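Side-chain contact in carbohydrate deacetylase Agd3 (Neosartorya fumigata, PDB 6NWZ), which probably removes N-acetyl groups from the exopolysaccharide galactosaminogalactan, a step required for biofilm formation by the fungus: residues R372-P377 against D381-I386. Sequence-based numbering, arbitrary orientation.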
ATOM      1  N   ARG A 372       9.253 -30.216 -12.663  1.00 30.29           N
ATOM      2  CA  ARG A 372       8.953 -31.285 -11.717  1.00 40.56           C
ATOM      3  C   ARG A 372       8.983 -30.784 -10.281  1.00 43.53           C
ATOM      4  O   ARG A 372       8.238 -31.290  -9.434  1.00 43.03           O
ATOM      5  CB  ARG A 372       9.933 -32.443 -11.889  1.00 31.37           C
ATOM      6  CG  ARG A 372       9.932 -33.055 -13.273  1.00 33.01           C
ATOM      7  CD  ARG A 372      10.620 -34.412 -13.278  1.00 39.15           C
ATOM      8  NE  ARG A 372      11.933 -34.376 -12.639  1.00 38.15           N
ATOM      9  CZ  ARG A 372      13.049 -33.991 -13.249  1.00 46.86           C
ATOM     10  NH1 ARG A 372      13.014 -33.599 -14.519  1.00 40.82           N
ATOM     11  NH2 ARG A 372      14.200 -33.994 -12.591  1.00 46.16           N
ATOM     12  N   TRP A 373       9.827 -29.792  -9.987  1.00 28.78           N
ATOM     13  CA  TRP A 373       9.804 -29.189  -8.659  1.00 36.30           C
ATOM     14  C   TRP A 373       8.526 -28.387  -8.444  1.00 41.57           C
ATOM     15  O   TRP A 373       7.851 -28.544  -7.420  1.00 42.41           O
ATOM     16  CB  TRP A 373      11.033 -28.307  -8.451  1.00 39.87           C
ATOM     17  CG  TRP A 373      11.171 -27.837  -7.037  1.00 38.94           C
ATOM     18  CD1 TRP A 373      11.846 -28.461  -6.028  1.00 38.71           C
ATOM     19  CD2 TRP A 373      10.611 -26.647  -6.469  1.00 36.71           C
ATOM     20  NE1 TRP A 373      11.745 -27.731  -4.868  1.00 39.58           N
ATOM     21  CE2 TRP A 373      10.993 -26.612  -5.113  1.00 40.74           C
ATOM     22  CE3 TRP A 373       9.828 -25.607  -6.976  1.00 45.40           C
ATOM     23  CZ2 TRP A 373      10.617 -25.580  -4.259  1.00 43.08           C
ATOM     24  CZ3 TRP A 373       9.456 -24.582  -6.126  1.00 45.65           C
ATOM     25  CH2 TRP A 373       9.851 -24.576  -4.785  1.00 47.84           C
ATOM     26  N   TRP A 374       8.172 -27.526  -9.404  1.00 34.68           N
ATOM     27  CA  TRP A 374       6.982 -26.694  -9.244  1.00 44.25           C
ATOM     28  C   TRP A 374       5.712 -27.531  -9.192  1.00 48.48           C
ATOM     29  O   TRP A 374       4.766 -27.186  -8.474  1.00 48.16           O
ATOM     30  CB  TRP A 374       6.888 -25.666 -10.373  1.00 31.60           C
ATOM     31  CG  TRP A 374       7.624 -24.406 -10.089  1.00 29.55           C
ATOM     32  CD1 TRP A 374       8.657 -23.879 -10.806  1.00 33.53           C
ATOM     33  CD2 TRP A 374       7.396 -23.510  -8.995  1.00 31.84           C
ATOM     34  NE1 TRP A 374       9.083 -22.705 -10.230  1.00 34.95           N
ATOM     35  CE2 TRP A 374       8.325 -22.459  -9.115  1.00 30.30           C
ATOM     36  CE3 TRP A 374       6.495 -23.497  -7.926  1.00 29.41           C
ATOM     37  CZ2 TRP A 374       8.377 -21.406  -8.211  1.00 23.90           C
ATOM     38  CZ3 TRP A 374       6.551 -22.452  -7.028  1.00 23.89           C
ATOM     39  CH2 TRP A 374       7.487 -21.420  -7.175  1.00 26.61           C
ATOM     40  N   THR A 375       5.663 -28.628  -9.949  1.00 40.11           N
ATOM     41  CA  THR A 375       4.469 -29.463  -9.979  1.00 35.08           C
ATOM     42  C   THR A 375       4.327 -30.348  -8.746  1.00 39.17           C
ATOM     43  O   THR A 375       3.247 -30.909  -8.536  1.00 52.60           O
ATOM     44  CB  THR A 375       4.461 -30.329 -11.242  1.00 39.67           C
ATOM     45  OG1 THR A 375       5.663 -31.108 -11.305  1.00 53.85           O
ATOM     46  CG2 THR A 375       4.369 -29.454 -12.475  1.00 38.93           C
ATOM     47  N   THR A 376       5.372 -30.485  -7.936  1.00 41.63           N
ATOM     48  CA  THR A 376       5.266 -31.217  -6.680  1.00 42.82           C
ATOM     49  C   THR A 376       4.303 -30.486  -5.752  1.00 45.96           C
ATOM     50  O   THR A 376       4.511 -29.294  -5.472  1.00 42.94           O
ATOM     51  CB  THR A 376       6.633 -31.359  -6.015  1.00 41.24           C
ATOM     52  OG1 THR A 376       7.542 -31.990  -6.921  1.00 53.51           O
ATOM     53  CG2 THR A 376       6.526 -32.197  -4.751  1.00 28.90           C
ATOM     54  N   PRO A 377       3.249 -31.144  -5.262  1.00 38.66           N
ATOM     55  CA  PRO A 377       2.204 -30.400  -4.539  1.00 43.37           C
ATOM     56  C   PRO A 377       2.725 -29.620  -3.346  1.00 49.11           C
ATOM     57  O   PRO A 377       2.299 -28.477  -3.130  1.00 37.93           O
ATOM     58  CB  PRO A 377       1.225 -31.503  -4.123  1.00 29.44           C
ATOM     59  CG  PRO A 377       1.417 -32.564  -5.148  1.00 30.37           C
ATOM     60  CD  PRO A 377       2.882 -32.552  -5.471  1.00 35.39           C
ATOM     61  N   ASP A 381       1.867 -25.702  -3.608  1.00 38.40           N
ATOM     62  CA  ASP A 381       0.881 -25.144  -2.693  1.00 35.22           C
ATOM     63  C   ASP A 381       1.485 -24.198  -1.665  1.00 41.45           C
ATOM     64  O   ASP A 381       0.741 -23.615  -0.869  1.00 46.40           O
ATOM     65  CB  ASP A 381       0.124 -26.275  -1.995  1.00 28.26           C
ATOM     66  CG  ASP A 381      -0.740 -27.077  -2.955  1.00 46.69           C
ATOM     67  OD1 ASP A 381      -1.252 -26.492  -3.936  1.00 48.58           O
ATOM     68  OD2 ASP A 381      -0.913 -28.294  -2.726  1.00 53.20           O
ATOM     69  N   ALA A 382       2.801 -24.015  -1.662  1.00 33.81           N
ATOM     70  CA  ALA A 382       3.416 -23.038  -0.778  1.00 26.45           C
ATOM     71  C   ALA A 382       3.549 -21.660  -1.418  1.00 38.93           C
ATOM     72  O   ALA A 382       3.893 -20.700  -0.719  1.00 35.42           O
ATOM     73  CB  ALA A 382       4.792 -23.535  -0.326  1.00 24.76           C
ATOM     74  N   PHE A 383       3.271 -21.537  -2.714  1.00 27.86           N
ATOM     75  CA  PHE A 383       3.431 -20.286  -3.438  1.00 29.80           C
ATOM     76  C   PHE A 383       2.122 -19.902  -4.122  1.00 38.29           C
ATOM     77  O   PHE A 383       1.219 -20.725  -4.294  1.00 42.72           O
ATOM     78  CB  PHE A 383       4.549 -20.392  -4.491  1.00 23.15           C
ATOM     79  CG  PHE A 383       5.923 -20.603  -3.908  1.00 31.22           C
ATOM     80  CD1 PHE A 383       6.293 -21.834  -3.386  1.00 33.71           C
ATOM     81  CD2 PHE A 383       6.848 -19.573  -3.894  1.00 21.67           C
ATOM     82  CE1 PHE A 383       7.552 -22.028  -2.856  1.00 25.45           C
ATOM     83  CE2 PHE A 383       8.111 -19.761  -3.367  1.00 21.51           C
ATOM     84  CZ  PHE A 383       8.464 -20.988  -2.848  1.00 30.61           C
ATOM     85  N   GLY A 384       2.034 -18.627  -4.516  1.00 27.29           N
ATOM     86  CA  GLY A 384       0.968 -18.188  -5.390  1.00 25.43           C
ATOM     87  C   GLY A 384       1.338 -18.350  -6.857  1.00 35.84           C
ATOM     88  O   GLY A 384       2.511 -18.382  -7.227  1.00 33.93           O
ATOM     89  N   HIS A 385       0.318 -18.452  -7.706  1.00 34.97           N
ATOM     90  CA  HIS A 385       0.544 -18.726  -9.116  1.00 34.74           C
ATOM     91  C   HIS A 385      -0.393 -17.891  -9.975  1.00 34.90           C
ATOM     92  O   HIS A 385      -1.582 -17.761  -9.671  1.00 45.67           O
ATOM     93  CB  HIS A 385       0.363 -20.219  -9.413  1.00 25.91           C
ATOM     94  CG  HIS A 385       1.195 -21.097  -8.531  1.00 40.55           C
ATOM     95  ND1 HIS A 385       2.487 -21.459  -8.846  1.00 25.20           N
ATOM     96  CD2 HIS A 385       0.934 -21.649  -7.323  1.00 30.87           C
ATOM     97  CE1 HIS A 385       2.978 -22.214  -7.880  1.00 29.28           C
ATOM     98  NE2 HIS A 385       2.055 -22.346  -6.944  1.00 40.37           N
ATOM     99  N   ILE A 386       0.158 -17.328 -11.052  1.00 30.60           N
ATOM    100  CA  ILE A 386      -0.613 -16.522 -11.990  1.00 28.06           C
ATOM    101  C   ILE A 386       0.092 -16.584 -13.338  1.00 35.99           C
ATOM    102  O   ILE A 386       1.290 -16.869 -13.418  1.00 36.52           O
ATOM    103  CB  ILE A 386      -0.765 -15.064 -11.486  1.00 30.68           C
ATOM    104  CG1 ILE A 386      -1.830 -14.318 -12.295  1.00 37.94           C
ATOM    105  CG2 ILE A 386       0.582 -14.357 -11.507  1.00 26.30           C
ATOM    106  CD1 ILE A 386      -1.887 -12.842 -11.996  1.00 39.31           C
TER
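Trp-374 sets the benzo edge of its indole on the face of Phe-383 and brings CE3 and CZ3 close to His-385, the three rings forming an aromatic cluster where helix 369-375 is followed, after the short helix 377-380, by strand 384-387, which runs parallel to strands 300-304 and 424-426 in the mixed sheet of the deacetylase domain. The pairing with Phe-383 is T-shaped: the tryptophan edge meets the phenyl face with the planes at 82° and the centroids of the six-membered rings 5.0 Å apart. CZ3 of Trp-374 lies 3.7 Å from CG of Phe-383, so the indole bears on the root of the phenyl ring and not on its far end. Further out on the phenyl, CE1 is met by CH2 of Trp-373, 3.9 Å away, a chi1 of -171° swinging that indole out to it. Residues Trp-373 and Phe-383 also pack on helix 275-289, where Asn-279 takes the indole N-H of Trp-373. His-385 approaches Trp-374 with CE1, 3.7 Å from CZ3 of that indole, in an oblique pairing. Its two ring nitrogens are both engaged, NE2 with the carbonyl of Arg-380 and ND1 with His-304, which should fix the rotation of the imidazole. At the solvent-facing end an i+4 to i backbone bond spans the short helix 377-380: Asp-381 N donates to Pro-377 O over 2.8 Å, with an N-H...O angle of 163°.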